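Uncharacterized protein (Thermus thermophilus HB8, PDB 6SCE) is a CRISPR defence DNA nuclease of type III systems, activated by cyclic oligoadenylate, which its CARF domains probably sense. Local coordinates at residues L173-F181 against F212-G220; A115-F123 against E129-A137. All coordinates share one frame; numbering follows the deposited sequence.

Interaction 1 of 2, residues L173-F181 against F212-G220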
ATOM      1  N   LEU A 173       3.156 -25.252   5.119  1.00 32.48           N
ATOM      2  CA  LEU A 173       2.538 -25.437   3.826  1.00 33.13           C
ATOM      3  C   LEU A 173       3.525 -26.215   2.969  1.00 37.64           C
ATOM      4  O   LEU A 173       4.507 -25.647   2.469  1.00 37.11           O
ATOM      5  CB  LEU A 173       2.211 -24.092   3.175  1.00 33.72           C
ATOM      6  CG  LEU A 173       0.950 -23.369   3.652  1.00 36.28           C
ATOM      7  CD1 LEU A 173       0.888 -23.211   5.148  1.00 37.76           C
ATOM      8  CD2 LEU A 173       0.905 -22.000   2.978  1.00 37.51           C
ATOM      9  N   PRO A 174       3.275 -27.518   2.778  1.00 40.48           N
ATOM     10  CA  PRO A 174       4.300 -28.300   2.064  1.00 44.29           C
ATOM     11  C   PRO A 174       4.599 -27.756   0.668  1.00 45.71           C
ATOM     12  O   PRO A 174       5.723 -27.868   0.220  1.00 50.99           O
ATOM     13  CB  PRO A 174       3.686 -29.701   2.015  1.00 44.74           C
ATOM     14  CG  PRO A 174       2.888 -29.766   3.292  1.00 45.57           C
ATOM     15  CD  PRO A 174       2.231 -28.399   3.341  1.00 42.07           C
ATOM     16  N   GLY A 175       3.621 -27.127   0.023  1.00 43.28           N
ATOM     17  CA  GLY A 175       3.824 -26.468  -1.264  1.00 46.34           C
ATOM     18  C   GLY A 175       4.507 -25.103  -1.247  1.00 44.14           C
ATOM     19  O   GLY A 175       4.634 -24.478  -2.294  1.00 45.23           O
ATOM     20  N   ARG A 176       4.899 -24.606  -0.071  1.00 45.23           N
ATOM     21  CA  ARG A 176       5.508 -23.269   0.039  1.00 42.12           C
ATOM     22  C   ARG A 176       6.693 -23.347   0.940  1.00 38.78           C
ATOM     23  O   ARG A 176       6.588 -23.140   2.145  1.00 38.67           O
ATOM     24  CB  ARG A 176       4.543 -22.238   0.621  1.00 46.65           C
ATOM     25  CG  ARG A 176       3.271 -22.036  -0.167  1.00 52.71           C
ATOM     26  CD  ARG A 176       3.283 -20.750  -0.931  1.00 58.28           C
ATOM     27  NE  ARG A 176       2.534 -20.882  -2.167  1.00 63.88           N
ATOM     28  CZ  ARG A 176       2.601 -20.022  -3.170  1.00 71.36           C
ATOM     29  NH1 ARG A 176       3.389 -18.946  -3.089  1.00 72.10           N
ATOM     30  NH2 ARG A 176       1.876 -20.242  -4.262  1.00 75.72           N
ATOM     31  N   GLU A 177       7.850 -23.595   0.333  1.00 39.99           N
ATOM     32  CA  GLU A 177       9.111 -23.702   1.053  1.00 40.17           C
ATOM     33  C   GLU A 177       9.444 -22.357   1.710  1.00 32.46           C
ATOM     34  O   GLU A 177       9.110 -21.319   1.170  1.00 35.86           O
ATOM     35  CB  GLU A 177      10.183 -24.075   0.013  1.00 45.91           C
ATOM     36  CG  GLU A 177      11.582 -24.319   0.527  1.00 52.64           C
ATOM     37  CD  GLU A 177      12.566 -24.562  -0.614  1.00 58.02           C
ATOM     38  OE1 GLU A 177      12.129 -24.583  -1.791  1.00 53.56           O
ATOM     39  OE2 GLU A 177      13.776 -24.725  -0.328  1.00 57.62           O
ATOM     40  N   GLY A 178      10.074 -22.385   2.868  1.00 33.21           N
ATOM     41  CA  GLY A 178      10.733 -21.177   3.406  1.00 33.85           C
ATOM     42  C   GLY A 178       9.974 -20.372   4.440  1.00 31.57           C
ATOM     43  O   GLY A 178      10.501 -19.413   5.000  1.00 30.59           O
ATOM     44  N   GLY A 179       8.733 -20.763   4.715  1.00 31.04           N
ATOM     45  CA  GLY A 179       7.932 -20.061   5.687  1.00 30.60           C
ATOM     46  C   GLY A 179       7.045 -20.956   6.504  1.00 30.34           C
ATOM     47  O   GLY A 179       6.793 -22.126   6.150  1.00 31.36           O
ATOM     48  N   VAL A 180       6.598 -20.424   7.633  1.00 29.99           N
ATOM     49  CA  VAL A 180       5.586 -21.059   8.472  0.50 30.08           C
ATOM     50  C   VAL A 180       4.447 -20.064   8.645  1.00 29.66           C
ATOM     51  O   VAL A 180       4.722 -18.904   8.925  1.00 27.07           O
ATOM     52  CB  VAL A 180       6.156 -21.391   9.865  0.50 30.00           C
ATOM     53  CG1 VAL A 180       5.141 -22.165  10.695  0.50 30.34           C
ATOM     54  CG2 VAL A 180       7.449 -22.188   9.750  0.50 30.36           C
ATOM     55  N   PHE A 181       3.199 -20.530   8.514  1.00 27.83           N
ATOM     56  CA  PHE A 181       2.034 -19.670   8.668  1.00 27.51           C
ATOM     57  C   PHE A 181       1.617 -19.727  10.126  1.00 28.98           C
ATOM     58  O   PHE A 181       1.214 -20.796  10.618  1.00 29.45           O
ATOM     59  CB  PHE A 181       0.915 -20.199   7.777  1.00 28.51           C
ATOM     60  CG  PHE A 181      -0.309 -19.322   7.774  1.00 28.78           C
ATOM     61  CD1 PHE A 181      -0.295 -18.138   7.065  1.00 31.01           C
ATOM     62  CD2 PHE A 181      -1.463 -19.699   8.456  1.00 31.46           C
ATOM     63  CE1 PHE A 181      -1.408 -17.306   7.033  1.00 35.42           C
ATOM     64  CE2 PHE A 181      -2.585 -18.878   8.422  1.00 33.74           C
ATOM     65  CZ  PHE A 181      -2.552 -17.686   7.723  1.00 33.19           C
ATOM     66  N   PHE A 212       9.267 -12.862  -0.365  1.00 33.54           N
ATOM     67  CA  PHE A 212       8.682 -13.297   0.896  1.00 31.27           C
ATOM     68  C   PHE A 212       7.577 -12.339   1.344  1.00 31.89           C
ATOM     69  O   PHE A 212       6.566 -12.759   1.866  1.00 30.89           O
ATOM     70  CB  PHE A 212       9.762 -13.381   1.984  1.00 30.97           C
ATOM     71  CG  PHE A 212       9.331 -14.118   3.198  1.00 29.48           C
ATOM     72  CD1 PHE A 212       9.219 -15.495   3.174  1.00 29.90           C
ATOM     73  CD2 PHE A 212       8.978 -13.430   4.352  1.00 29.52           C
ATOM     74  CE1 PHE A 212       8.829 -16.195   4.292  1.00 28.56           C
ATOM     75  CE2 PHE A 212       8.561 -14.124   5.469  1.00 27.44           C
ATOM     76  CZ  PHE A 212       8.479 -15.507   5.440  1.00 28.56           C
ATOM     77  N   SER A 213       7.802 -11.054   1.150  1.00 31.78           N
ATOM     78  CA  SER A 213       6.811 -10.061   1.445  1.00 35.83           C
ATOM     79  C   SER A 213       5.554 -10.218   0.568  1.00 35.02           C
ATOM     80  O   SER A 213       4.432 -10.232   1.063  1.00 33.93           O
ATOM     81  CB  SER A 213       7.395  -8.683   1.290  1.00 38.92           C
ATOM     82  OG  SER A 213       6.326  -7.775   1.207  1.00 45.52           O
ATOM     83  N   GLY A 214       5.733 -10.382  -0.727  1.00 35.13           N
ATOM     84  CA  GLY A 214       4.585 -10.626  -1.618  1.00 34.05           C
ATOM     85  C   GLY A 214       3.854 -11.911  -1.254  1.00 34.38           C
ATOM     86  O   GLY A 214       2.610 -11.978  -1.269  1.00 32.88           O
ATOM     87  N   GLU A 215       4.614 -12.927  -0.877  1.00 30.13           N
ATOM     88  CA  GLU A 215       4.050 -14.207  -0.491  1.00 31.68           C
ATOM     89  C   GLU A 215       3.180 -14.104   0.762  1.00 29.64           C
ATOM     90  O   GLU A 215       2.100 -14.716   0.846  1.00 28.67           O
ATOM     91  CB  GLU A 215       5.190 -15.179  -0.257  1.00 32.97           C
ATOM     92  CG  GLU A 215       4.808 -16.603  -0.087  1.00 35.09           C
ATOM     93  CD  GLU A 215       6.021 -17.505   0.024  1.00 37.21           C
ATOM     94  OE1 GLU A 215       7.049 -17.120   0.660  1.00 32.96           O
ATOM     95  OE2 GLU A 215       5.908 -18.635  -0.472  1.00 33.80           O
ATOM     96  N   ALA A 216       3.659 -13.346   1.746  1.00 27.72           N
ATOM     97  CA  ALA A 216       2.915 -13.099   2.992  1.00 28.12           C
ATOM     98  C   ALA A 216       1.582 -12.450   2.664  1.00 28.89           C
ATOM     99  O   ALA A 216       0.546 -12.812   3.231  1.00 29.42           O
ATOM    100  CB  ALA A 216       3.715 -12.185   3.927  1.00 28.08           C
ATOM    101  N   LYS A 217       1.602 -11.505   1.739  1.00 28.98           N
ATOM    102  CA  LYS A 217       0.364 -10.747   1.416  1.00 32.15           C
ATOM    103  C   LYS A 217      -0.624 -11.612   0.657  1.00 30.82           C
ATOM    104  O   LYS A 217      -1.840 -11.539   0.909  1.00 29.22           O
ATOM    105  CB  LYS A 217       0.678  -9.466   0.645  1.00 36.37           C
ATOM    106  CG  LYS A 217       1.434  -8.374   1.418  1.00 40.44           C
ATOM    107  CD  LYS A 217       1.107  -8.249   2.910  1.00 42.47           C
ATOM    108  CE  LYS A 217       1.860  -7.065   3.530  1.00 43.30           C
ATOM    109  NZ  LYS A 217       1.580  -6.969   4.983  1.00 47.15           N
ATOM    110  N   ARG A 218      -0.133 -12.464  -0.237  1.00 31.46           N
ATOM    111  CA  ARG A 218      -1.030 -13.422  -0.916  1.00 34.86           C
ATOM    112  C   ARG A 218      -1.673 -14.435   0.027  1.00 33.48           C
ATOM    113  O   ARG A 218      -2.875 -14.667  -0.049  1.00 34.37           O
ATOM    114  CB  ARG A 218      -0.289 -14.165  -2.030  1.00 38.81           C
ATOM    115  CG  ARG A 218      -0.984 -15.448  -2.443  1.00 39.61           C
ATOM    116  CD  ARG A 218      -0.387 -16.071  -3.702  1.00 42.08           C
ATOM    117  NE  ARG A 218      -1.160 -17.257  -4.088  1.00 43.35           N
ATOM    118  CZ  ARG A 218      -1.049 -18.458  -3.522  1.00 44.76           C
ATOM    119  NH1 ARG A 218      -0.154 -18.675  -2.561  1.00 48.67           N
ATOM    120  NH2 ARG A 218      -1.812 -19.468  -3.949  1.00 47.01           N
ATOM    121  N   LEU A 219      -0.873 -15.073   0.887  1.00 30.87           N
ATOM    122  CA  LEU A 219      -1.350 -16.057   1.829  1.00 31.16           C
ATOM    123  C   LEU A 219      -2.280 -15.503   2.894  1.00 34.84           C
ATOM    124  O   LEU A 219      -3.307 -16.118   3.189  1.00 35.56           O
ATOM    125  CB  LEU A 219      -0.172 -16.738   2.556  1.00 31.62           C
ATOM    126  CG  LEU A 219       0.642 -17.662   1.634  1.00 32.79           C
ATOM    127  CD1 LEU A 219       1.861 -18.184   2.334  1.00 33.78           C
ATOM    128  CD2 LEU A 219      -0.198 -18.827   1.123  1.00 34.38           C
ATOM    129  N   GLY A 220      -1.883 -14.391   3.508  1.00 29.62           N
ATOM    130  CA  GLY A 220      -2.529 -13.911   4.708  1.00 30.22           C
ATOM    131  C   GLY A 220      -3.162 -12.542   4.618  1.00 28.50           C
ATOM    132  O   GLY A 220      -3.661 -12.032   5.618  1.00 28.74           O
TER
HETATM  133  O   HOH W   1       8.960 -18.624   1.837  1.00 32.35           O
HETATM  134  O   HOH W   2       7.738 -20.343  -1.168  1.00 39.47           O

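Interaction 2 of 2, residues A115-F123 against E129-A137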
ATOM      1  N   ALA A 115       0.677  -5.324  15.919  1.00 28.32           N
ATOM      2  CA  ALA A 115       1.345  -6.609  15.959  1.00 30.61           C
ATOM      3  C   ALA A 115       1.406  -7.166  17.365  1.00 30.66           C
ATOM      4  O   ALA A 115       1.618  -6.412  18.322  1.00 30.30           O
ATOM      5  CB  ALA A 115       2.770  -6.492  15.392  1.00 34.41           C
ATOM      6  N   LEU A 116       1.171  -8.470  17.448  1.00 28.66           N
ATOM      7  CA  LEU A 116       1.166  -9.267  18.659  1.00 33.11           C
ATOM      8  C   LEU A 116       0.056  -8.975  19.651  1.00 35.20           C
ATOM      9  O   LEU A 116       0.068  -9.505  20.762  1.00 36.99           O
ATOM     10  CB  LEU A 116       2.539  -9.206  19.364  1.00 36.25           C
ATOM     11  CG  LEU A 116       3.708  -9.824  18.618  1.00 38.60           C
ATOM     12  CD1 LEU A 116       4.949  -9.752  19.498  1.00 40.47           C
ATOM     13  CD2 LEU A 116       3.438 -11.254  18.223  1.00 37.09           C
ATOM     14  N   GLU A 117      -0.926  -8.154  19.280  1.00 33.01           N
ATOM     15  CA  GLU A 117      -2.105  -7.973  20.134  1.00 33.45           C
ATOM     16  C   GLU A 117      -3.299  -8.713  19.577  1.00 32.26           C
ATOM     17  O   GLU A 117      -3.321  -9.021  18.397  1.00 34.53           O
ATOM     18  CB  GLU A 117      -2.438  -6.513  20.254  1.00 35.08           C
ATOM     19  CG  GLU A 117      -1.523  -5.780  21.221  1.00 40.04           C
ATOM     20  CD  GLU A 117      -2.092  -4.446  21.651  1.00 40.88           C
ATOM     21  OE1 GLU A 117      -3.245  -4.137  21.294  1.00 42.09           O
ATOM     22  OE2 GLU A 117      -1.362  -3.693  22.326  1.00 48.44           O
ATOM     23  N   ALA A 118      -4.295  -8.999  20.400  1.00 29.98           N
ATOM     24  CA  ALA A 118      -5.554  -9.490  19.868  1.00 30.33           C
ATOM     25  C   ALA A 118      -6.278  -8.291  19.264  1.00 29.70           C
ATOM     26  O   ALA A 118      -6.097  -7.150  19.725  1.00 27.27           O
ATOM     27  CB  ALA A 118      -6.416 -10.112  20.956  1.00 31.54           C
ATOM     28  N   PRO A 119      -7.122  -8.537  18.265  1.00 28.32           N
ATOM     29  CA  PRO A 119      -7.956  -7.422  17.747  1.00 28.28           C
ATOM     30  C   PRO A 119      -8.879  -6.860  18.813  1.00 29.33           C
ATOM     31  O   PRO A 119      -9.156  -7.547  19.807  1.00 30.87           O
ATOM     32  CB  PRO A 119      -8.795  -8.076  16.652  1.00 29.22           C
ATOM     33  CG  PRO A 119      -8.079  -9.325  16.307  1.00 32.50           C
ATOM     34  CD  PRO A 119      -7.394  -9.794  17.562  1.00 29.61           C
ATOM     35  N   ARG A 120      -9.340  -5.627  18.608  1.00 28.41           N
ATOM     36  CA  ARG A 120     -10.290  -4.965  19.494  1.00 28.57           C
ATOM     37  C   ARG A 120     -11.580  -4.675  18.759  1.00 29.63           C
ATOM     38  O   ARG A 120     -11.554  -4.381  17.570  1.00 29.76           O
ATOM     39  CB  ARG A 120      -9.710  -3.643  19.966  1.00 30.28           C
ATOM     40  CG  ARG A 120      -8.363  -3.756  20.661  1.00 34.18           C
ATOM     41  CD  ARG A 120      -7.828  -2.383  21.031  1.00 33.70           C
ATOM     42  NE  ARG A 120      -6.483  -2.515  21.544  1.00 37.03           N
ATOM     43  CZ  ARG A 120      -5.936  -1.743  22.465  1.00 37.68           C
ATOM     44  NH1 ARG A 120      -6.612  -0.742  23.008  1.00 41.61           N
ATOM     45  NH2 ARG A 120      -4.694  -1.984  22.836  1.00 37.98           N
ATOM     46  N   ALA A 121     -12.706  -4.764  19.457  1.00 29.75           N
ATOM     47  CA  ALA A 121     -13.959  -4.199  18.957  1.00 31.41           C
ATOM     48  C   ALA A 121     -14.063  -2.772  19.455  1.00 33.72           C
ATOM     49  O   ALA A 121     -13.920  -2.515  20.660  1.00 34.02           O
ATOM     50  CB  ALA A 121     -15.151  -5.008  19.464  1.00 32.39           C
ATOM     51  N   LEU A 122     -14.319  -1.841  18.558  1.00 29.84           N
ATOM     52  CA  LEU A 122     -14.633  -0.472  18.970  1.00 30.53           C
ATOM     53  C   LEU A 122     -16.075  -0.218  18.671  1.00 30.91           C
ATOM     54  O   LEU A 122     -16.479  -0.215  17.506  1.00 28.71           O
ATOM     55  CB  LEU A 122     -13.775   0.533  18.233  1.00 31.95           C
ATOM     56  CG  LEU A 122     -12.270   0.331  18.231  1.00 38.55           C
ATOM     57  CD1 LEU A 122     -11.652   1.614  17.704  1.00 41.43           C
ATOM     58  CD2 LEU A 122     -11.715  -0.004  19.594  1.00 44.38           C
ATOM     59  N   PHE A 123     -16.886  -0.080  19.713  1.00 31.19           N
ATOM     60  CA  PHE A 123     -18.289   0.250  19.526  1.00 29.25           C
ATOM     61  C   PHE A 123     -18.380   1.749  19.478  1.00 31.61           C
ATOM     62  O   PHE A 123     -17.781   2.443  20.293  1.00 32.01           O
ATOM     63  CB  PHE A 123     -19.166  -0.366  20.632  1.00 33.99           C
ATOM     64  CG  PHE A 123     -19.180  -1.851  20.586  1.00 35.24           C
ATOM     65  CD1 PHE A 123     -20.095  -2.519  19.798  1.00 37.36           C
ATOM     66  CD2 PHE A 123     -18.206  -2.583  21.244  1.00 38.22           C
ATOM     67  CE1 PHE A 123     -20.071  -3.892  19.701  1.00 36.61           C
ATOM     68  CE2 PHE A 123     -18.191  -3.962  21.155  1.00 40.82           C
ATOM     69  CZ  PHE A 123     -19.112  -4.606  20.362  1.00 35.84           C
ATOM     70  N   GLU A 129     -17.447   2.231  23.476  1.00 40.04           N
ATOM     71  CA  GLU A 129     -16.932   1.167  24.324  1.00 43.29           C
ATOM     72  C   GLU A 129     -15.886   0.469  23.491  1.00 45.32           C
ATOM     73  O   GLU A 129     -16.010   0.398  22.276  1.00 39.53           O
ATOM     74  CB  GLU A 129     -18.013   0.126  24.647  1.00 48.85           C
ATOM     75  CG  GLU A 129     -19.092   0.561  25.621  1.00 57.20           C
ATOM     76  CD  GLU A 129     -20.229  -0.445  25.715  1.00 61.09           C
ATOM     77  OE1 GLU A 129     -20.073  -1.590  25.221  1.00 64.24           O
ATOM     78  OE2 GLU A 129     -21.281  -0.081  26.274  1.00 63.35           O
ATOM     79  N   GLU A 130     -14.884  -0.086  24.137  1.00 41.25           N
ATOM     80  CA  GLU A 130     -13.889  -0.872  23.437  1.00 44.75           C
ATOM     81  C   GLU A 130     -13.694  -2.167  24.239  1.00 45.80           C
ATOM     82  O   GLU A 130     -13.805  -2.145  25.465  1.00 42.95           O
ATOM     83  CB  GLU A 130     -12.629  -0.015  23.354  1.00 47.32           C
ATOM     84  CG  GLU A 130     -11.367  -0.703  22.906  1.00 52.03           C
ATOM     85  CD  GLU A 130     -10.148   0.165  23.128  1.00 50.28           C
ATOM     86  OE1 GLU A 130     -10.253   1.403  23.015  1.00 56.44           O
ATOM     87  OE2 GLU A 130      -9.079  -0.391  23.420  1.00 50.48           O
ATOM     88  N   ARG A 131     -13.486  -3.302  23.573  1.00 39.13           N
ATOM     89  CA  ARG A 131     -13.140  -4.545  24.258  0.50 39.77           C
ATOM     90  C   ARG A 131     -12.163  -5.375  23.426  1.00 38.99           C
ATOM     91  O   ARG A 131     -12.204  -5.338  22.186  1.00 33.30           O
ATOM     92  CB  ARG A 131     -14.402  -5.362  24.590  0.50 42.81           C
ATOM     93  CG  ARG A 131     -15.106  -6.018  23.415  0.50 44.22           C
ATOM     94  CD  ARG A 131     -16.246  -6.926  23.874  0.50 45.67           C
ATOM     95  NE  ARG A 131     -17.463  -6.169  24.144  0.50 44.02           N
ATOM     96  CZ  ARG A 131     -18.625  -6.347  23.528  0.50 42.47           C
ATOM     97  NH1 ARG A 131     -19.652  -5.578  23.856  0.50 41.04           N
ATOM     98  NH2 ARG A 131     -18.773  -7.293  22.601  0.50 41.90           N
ATOM     99  N   SER A 132     -11.309  -6.118  24.111  1.00 34.79           N
ATOM    100  CA  SER A 132     -10.373  -7.010  23.495  1.00 36.76           C
ATOM    101  C   SER A 132     -11.114  -8.218  23.006  1.00 36.01           C
ATOM    102  O   SER A 132     -12.032  -8.705  23.684  1.00 37.35           O
ATOM    103  CB  SER A 132      -9.322  -7.439  24.521  1.00 39.31           C
ATOM    104  OG  SER A 132      -8.373  -8.259  23.882  1.00 42.12           O
ATOM    105  N   LEU A 133     -10.764  -8.682  21.810  1.00 30.23           N
ATOM    106  CA  LEU A 133     -11.421  -9.832  21.195  1.00 30.18           C
ATOM    107  C   LEU A 133     -10.608 -11.109  21.316  1.00 34.16           C
ATOM    108  O   LEU A 133     -10.490 -11.907  20.354  1.00 30.20           O
ATOM    109  CB  LEU A 133     -11.764  -9.533  19.719  1.00 30.41           C
ATOM    110  CG  LEU A 133     -12.722  -8.337  19.573  1.00 30.35           C
ATOM    111  CD1 LEU A 133     -12.974  -8.122  18.091  1.00 29.26           C
ATOM    112  CD2 LEU A 133     -14.023  -8.528  20.340  1.00 30.79           C
ATOM    113  N   GLU A 134     -10.101 -11.364  22.534  1.00 33.53           N
ATOM    114  CA  GLU A 134      -9.325 -12.577  22.783  1.00 36.43           C
ATOM    115  C   GLU A 134     -10.107 -13.798  22.458  1.00 33.04           C
ATOM    116  O   GLU A 134      -9.590 -14.712  21.853  1.00 31.61           O
ATOM    117  CB  GLU A 134      -8.933 -12.703  24.261  1.00 42.89           C
ATOM    118  CG  GLU A 134      -7.932 -11.689  24.710  1.00 50.18           C
ATOM    119  CD  GLU A 134      -6.528 -11.944  24.199  1.00 54.30           C
ATOM    120  OE1 GLU A 134      -6.217 -13.020  23.624  1.00 53.81           O
ATOM    121  OE2 GLU A 134      -5.719 -11.016  24.381  1.00 61.14           O
ATOM    122  N   ALA A 135     -11.369 -13.829  22.875  1.00 34.16           N
ATOM    123  CA  ALA A 135     -12.197 -15.024  22.726  1.00 33.90           C
ATOM    124  C   ALA A 135     -12.659 -15.259  21.299  1.00 32.76           C
ATOM    125  O   ALA A 135     -12.701 -16.393  20.835  1.00 31.58           O
ATOM    126  CB  ALA A 135     -13.417 -14.946  23.649  1.00 35.98           C
ATOM    127  N   GLU A 136     -13.025 -14.166  20.628  1.00 29.71           N
ATOM    128  CA  GLU A 136     -13.552 -14.205  19.264  1.00 30.48           C
ATOM    129  C   GLU A 136     -12.465 -14.292  18.175  1.00 28.40           C
ATOM    130  O   GLU A 136     -12.759 -14.599  17.027  1.00 27.01           O
ATOM    131  CB  GLU A 136     -14.360 -12.924  19.022  1.00 31.95           C
ATOM    132  CG  GLU A 136     -15.557 -12.767  19.950  1.00 34.26           C
ATOM    133  CD  GLU A 136     -15.273 -11.931  21.190  1.00 37.52           C
ATOM    134  OE1 GLU A 136     -14.091 -11.805  21.602  1.00 33.43           O
ATOM    135  OE2 GLU A 136     -16.239 -11.359  21.756  1.00 42.06           O
ATOM    136  N   ALA A 137     -11.223 -14.006  18.548  1.00 28.35           N
ATOM    137  CA  ALA A 137     -10.072 -14.090  17.613  1.00 29.32           C
ATOM    138  C   ALA A 137     -10.105 -15.291  16.702  1.00 29.36           C
ATOM    139  O   ALA A 137     -10.339 -16.438  17.145  1.00 27.85           O
ATOM    140  CB  ALA A 137      -8.776 -14.122  18.414  1.00 29.44           C
TER
HETATM  141  O   HOH W   3      -6.841  -6.477  22.349  1.00 40.21           O

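Interaction 1 of 2, residues L173-F181 against F212-G220
Leu-173 and Leu-219 reach for each other tip to tip, with Leu-173 CD2 3.8 Å from Leu-219 CD2, and this apolar pair opens the contact. A type I turn then carries the chain to Arg-176. Bent at both chi2 and chi3, its side chain slides past that of Glu-215 in the opposite direction; guanidinium and carboxylate planes stand 65° apart, and the salt bridge from Arg-176 NH1 to Glu-215 OE2 is long, at 3.6 Å. Over the centre of the same guanidinium comes NH1 of Arg-218, 3.0 Å above the plane. Glu-153 binds both arginines and Glu-45 also holds Arg-218, so the like charges are probably well balanced. Glu-177 contributes its carbonyl: two waters donate both to Glu-177 O and to the carboxylate, one at 2.7 Å from Glu-215 OE1, the other at 2.6 Å from Glu-215 OE2. Gly-178 has a positive phi (98°), which would press a CB against the preceding carbonyl; its own O lies 3.7 Å from Phe-212 CE1. At Gly-179 the CA sits at the edge of the Phe-212 ring, where a side chain would be crowded against the ring. Phe-181 brings its CE1 to 4.3 Å from Gly-220 CA, which lies at the ring edge. Helix 206-220 is the connection between the parallel, adjacent strands 187-192 and 225-229, a beta-alpha-beta crossover. Between the two segments stands Trp-190 of strand 187-192, which stacks on Phe-212, touches Leu-219 and gives NE1 to Glu-215 OE1, while strand 179-184 pairs with that same strand.

Interaction 2 of 2, residues A115-F123 against E129-A137
Ala-121 and Arg-131 exchange both backbone hydrogen bonds of an antiparallel pair, with Ala-121 N 2.8 Å from Arg-131 O and Arg-131 N 3.0 Å from Ala-121 O. Phe-123 and Glu-129 form the next such pair, less evenly: Phe-123 N lies 2.8 Å from Glu-129 O, whereas the return bond from Glu-129 N to Phe-123 O is longer. Beyond the strands, Leu-133 N makes one more backbone hydrogen bond, to Pro-119 O, and a water joins Ala-118 O to Ser-132 OG. This is a beta hairpin in which strand 129-132 forms the outer edge of a mixed sheet; the sheet's parallel strands, with helices between them, are consistent with the Rossmann-like architecture of CARF domains.

Among the charged groups, Arg-120 is extended from CG to NE and shared by two carboxylates. Its NH1 donates to Glu-130 OE2 at a short 2.5 Å through a bent bond (138°), while NH2 meets the syn side of Glu-117 OE1 almost in the guanidinium plane, 3.0 Å away. A methionine in its place would probably leave Glu-117 and Glu-130 without their shared countercharge and free both carboxylates to turn. On the sheet face of Ala-121, Phe-123 CE2 stands over the centre of the Arg-131 guanidinium, 3.4 Å from Arg-131 CZ, the planes 40° apart; Arg-131 is modelled in two conformers, and in this one Glu-27 takes its NH1.

Apolar packing adds to this: Leu-122 and Glu-130 run side by side in the same direction, CD2 against the methylenes. With CG anti to its carbonyl carbon (chi1 -61°), Leu-133 lays CD2 3.8 Å from Ala-121 CB, and the same side chain also touches Leu-19 and Val-23 of helix 15-28.

In the fold
The two contacts follow in series along the chain and belong to different sheets: interaction 2 lies at one edge of the N-terminal sheet, whereas interaction 1 packs helix 206-220 against the six-stranded sheet that comes next. Their centres are about 25 Å apart and their nearest atoms about 10 Å. The gap is bridged by the hairpin of strands 179-184 and 187-192, whose first strand includes Phe-181: Arg-185 pairs with Glu-134, and Tyr-189, in the same strand as Trp-190, accepts a hydrogen bond from Leu-116. The nearest atoms of interactions 1 and 2 lie about 5 Å and 6 Å from the bound nucleic acid, probably the cyclic oligoadenylate, so both border its surroundings.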